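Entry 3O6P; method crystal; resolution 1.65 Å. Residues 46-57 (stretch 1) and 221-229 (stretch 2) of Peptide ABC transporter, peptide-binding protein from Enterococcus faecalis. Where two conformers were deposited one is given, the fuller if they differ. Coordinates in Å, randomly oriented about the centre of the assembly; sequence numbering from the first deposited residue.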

# COMPACT_ATOMS: atom_id res chain seq x y z
N GLY A 46 -15.30 -10.29 -6.96
CA GLY A 46 -14.48 -10.23 -8.17
C GLY A 46 -13.11 -9.63 -7.90
O GLY A 46 -12.21 -9.68 -8.74
N SER A 47 -12.94 -9.06 -6.70
CA SER A 47 -11.62 -8.58 -6.29
C SER A 47 -10.65 -9.75 -6.27
O SER A 47 -11.04 -10.89 -5.97
N ILE A 48 -9.38 -9.47 -6.57
CA ILE A 48 -8.35 -10.53 -6.52
C ILE A 48 -7.18 -10.10 -5.65
O ILE A 48 -7.02 -8.91 -5.34
N GLU A 49 -6.38 -11.07 -5.22
CA GLU A 49 -5.16 -10.75 -4.48
C GLU A 49 -4.30 -9.73 -5.23
O GLU A 49 -4.22 -9.79 -6.47
N PRO A 50 -3.67 -8.79 -4.50
CA PRO A 50 -2.85 -7.78 -5.20
C PRO A 50 -1.44 -8.34 -5.44
O PRO A 50 -0.81 -8.85 -4.50
N ASN A 51 -0.94 -8.26 -6.66
CA ASN A 51 0.47 -8.59 -6.90
C ASN A 51 1.34 -7.58 -6.15
O ASN A 51 2.27 -7.96 -5.42
N GLY A 52 0.99 -6.31 -6.31
CA GLY A 52 1.74 -5.20 -5.69
C GLY A 52 0.86 -3.97 -5.73
O GLY A 52 -0.34 -4.01 -5.41
N LEU A 53 1.46 -2.85 -6.12
CA LEU A 53 0.73 -1.60 -6.22
C LEU A 53 0.13 -1.47 -7.61
O LEU A 53 -1.08 -1.23 -7.75
N VAL A 54 0.94 -1.59 -8.64
CA VAL A 54 0.41 -1.45 -10.01
C VAL A 54 -0.42 -2.71 -10.31
O VAL A 54 0.08 -3.83 -10.09
N PRO A 55 -1.67 -2.56 -10.80
CA PRO A 55 -2.48 -3.76 -11.12
C PRO A 55 -1.83 -4.66 -12.15
O PRO A 55 -1.12 -4.19 -13.04
N ALA A 56 -2.10 -5.96 -12.01
CA ALA A 56 -1.73 -6.98 -13.00
C ALA A 56 -2.64 -6.91 -14.21
O ALA A 56 -3.77 -6.45 -14.12
N ASP A 57 -2.15 -7.42 -15.34
CA ASP A 57 -2.90 -7.48 -16.61
C ASP A 57 -3.32 -6.11 -17.08
O ASP A 57 -4.38 -5.96 -17.70
N GLY A 221 5.89 0.68 1.52
CA GLY A 221 5.58 2.08 1.82
C GLY A 221 4.09 2.36 1.89
O GLY A 221 3.67 3.35 2.54
N VAL A 222 3.32 1.51 1.22
CA VAL A 222 1.86 1.47 1.29
C VAL A 222 1.49 -0.02 1.31
O VAL A 222 2.27 -0.84 0.83
N VAL A 223 0.32 -0.38 1.87
CA VAL A 223 -0.05 -1.79 2.06
C VAL A 223 -1.21 -2.12 1.11
O VAL A 223 -2.38 -1.86 1.45
N PRO A 224 -0.91 -2.65 -0.10
CA PRO A 224 -2.03 -3.02 -1.02
C PRO A 224 -2.87 -4.13 -0.42
O PRO A 224 -2.33 -5.04 0.21
N LEU A 225 -4.19 -4.01 -0.59
CA LEU A 225 -5.13 -4.97 -0.03
C LEU A 225 -5.71 -5.90 -1.10
O LEU A 225 -5.80 -7.12 -0.88
N PHE A 226 -6.11 -5.34 -2.24
CA PHE A 226 -6.62 -6.16 -3.33
C PHE A 226 -6.66 -5.34 -4.62
O PHE A 226 -6.50 -4.12 -4.59
N GLN A 227 -6.84 -6.04 -5.73
CA GLN A 227 -7.06 -5.41 -7.04
C GLN A 227 -8.48 -5.73 -7.52
O GLN A 227 -9.01 -6.80 -7.26
N LYS A 228 -9.11 -4.78 -8.21
CA LYS A 228 -10.42 -5.03 -8.78
C LYS A 228 -10.35 -4.41 -10.16
O LYS A 228 -10.22 -3.19 -10.29
N SER A 229 -10.39 -5.27 -11.19
CA SER A 229 -9.99 -4.87 -12.56
C SER A 229 -11.08 -5.01 -13.59
O SER A 229 -11.95 -5.86 -13.45

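Gln-227 is the hub of this contact. Its backbone forms a single antiparallel bridge with Ile-48: Ile-48 N donates to Gln-227 O at 2.8 Å, and Gln-227 N donates to Ile-48 O at 2.9 Å. Both bonds are nearly straight. The Gln-227 side chain leaves CA sideways, but with chi1 t and chi2 t its end comes nearer to stretch 1. There its amide pairs with the backbone of Ala-56. Ala-56 N donates to Gln-227 OE1 at 2.8 Å, and Gln-227 NE2 donates to Ala-56 O at 3.1 Å. A weak bond from Gln-227 NE2 to Ser-229 OG, 3.0 Å, lies within stretch 2.

Two waters join the stretches. Water 2 accepts from Asn-51 N at 3.0 Å and lies 2.6 Å from Gln-227 OE1. Water 1 donates to Gly-46 O at 2.7 Å and accepts from Ser-229 N at 2.8 Å.

Van der Waals packing completes the contact. Pro-50 and Pro-224 point toward each other's stretch and meet CB to CB at 4.0 Å. Pro-55 CB packs on Gln-227 CD at 3.6 Å. Ile-48, chi1 p, places CG1 4.0 Å from Gln-227 CB. Ser-47, chi1 m, sets OG 3.5 Å from both Phe-226 CD1 and Lys-228 CD. Farther along, Leu-53 CD1 reaches Val-222 CG1 at 4.4 Å.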

# COMPACT_ATOMS: atom_id res chain seq x y z
CB SER A 47 -11.67 -7.96 -4.88
OG SER A 47 -12.64 -6.92 -4.84
CB ILE A 48 -7.83 -10.92 -7.94
CG1 ILE A 48 -7.11 -9.75 -8.61
CG2 ILE A 48 -8.97 -11.41 -8.80
CD1 ILE A 48 -6.39 -10.11 -9.91
CB GLU A 49 -4.35 -12.00 -4.21
CG GLU A 49 -5.02 -12.91 -3.22
CD GLU A 49 -4.28 -14.22 -3.08
OE1 GLU A 49 -3.14 -14.21 -2.59
OE2 GLU A 49 -4.83 -15.26 -3.47
CB PRO A 50 -2.81 -6.64 -4.18
CG PRO A 50 -2.83 -7.35 -2.81
CD PRO A 50 -3.64 -8.65 -3.03
CB ASN A 51 0.80 -8.53 -8.38
CG ASN A 51 2.24 -8.85 -8.65
OD1 ASN A 51 2.63 -10.02 -8.60
ND2 ASN A 51 3.06 -7.80 -8.90
CB LEU A 53 1.66 -0.42 -5.92
CG LEU A 53 1.05 0.96 -6.17
CD1 LEU A 53 -0.20 1.17 -5.28
CD2 LEU A 53 2.06 2.09 -5.96
CB VAL A 54 1.57 -1.31 -11.02
CG1 VAL A 54 1.05 -1.38 -12.47
CG2 VAL A 54 2.32 0.00 -10.79
CB PRO A 55 -3.76 -3.16 -11.71
CG PRO A 55 -3.87 -1.86 -11.05
CD PRO A 55 -2.47 -1.33 -10.93
CB ALA A 56 -1.82 -8.36 -12.36
CB ASP A 57 -4.15 -8.37 -16.49
CG ASP A 57 -3.82 -9.78 -16.07
OD1 ASP A 57 -2.79 -10.32 -16.51
OD2 ASP A 57 -4.62 -10.36 -15.29
CB VAL A 222 1.23 2.22 0.07
CG1 VAL A 222 1.62 1.56 -1.25
CG2 VAL A 222 -0.29 2.31 0.21
CB VAL A 223 -0.42 -2.12 3.55
CG1 VAL A 223 -0.81 -3.62 3.68
CG2 VAL A 223 0.75 -1.80 4.48
CB PRO A 224 -1.29 -3.49 -2.29
CG PRO A 224 0.07 -2.81 -2.21
CD PRO A 224 0.41 -2.90 -0.72
CB LEU A 225 -6.25 -4.25 0.72
CG LEU A 225 -5.79 -3.40 1.91
CD1 LEU A 225 -7.02 -2.69 2.48
CD2 LEU A 225 -5.12 -4.30 2.97
CB PHE A 226 -8.03 -6.72 -3.01
CG PHE A 226 -9.10 -5.67 -2.72
CD1 PHE A 226 -9.81 -5.08 -3.78
CD2 PHE A 226 -9.42 -5.30 -1.41
CE1 PHE A 226 -10.83 -4.10 -3.54
CE2 PHE A 226 -10.43 -4.33 -1.15
CZ PHE A 226 -11.13 -3.73 -2.23
CB GLN A 227 -6.01 -5.93 -8.04
CG GLN A 227 -6.29 -5.55 -9.50
CD GLN A 227 -5.29 -6.16 -10.45
OE1 GLN A 227 -4.13 -6.44 -10.08
NE2 GLN A 227 -5.71 -6.36 -11.70
CB LYS A 228 -11.52 -4.41 -7.90
CG LYS A 228 -12.96 -4.92 -8.21
CD LYS A 228 -13.91 -4.58 -7.06
CE LYS A 228 -15.30 -5.20 -7.24
NZ LYS A 228 -15.82 -4.96 -8.59
CB SER A 229 -8.71 -5.62 -13.01
OG SER A 229 -8.56 -6.86 -12.32
O HOH W 1 -11.05 -7.90 -10.47
O HOH W 2 -3.13 -8.45 -8.70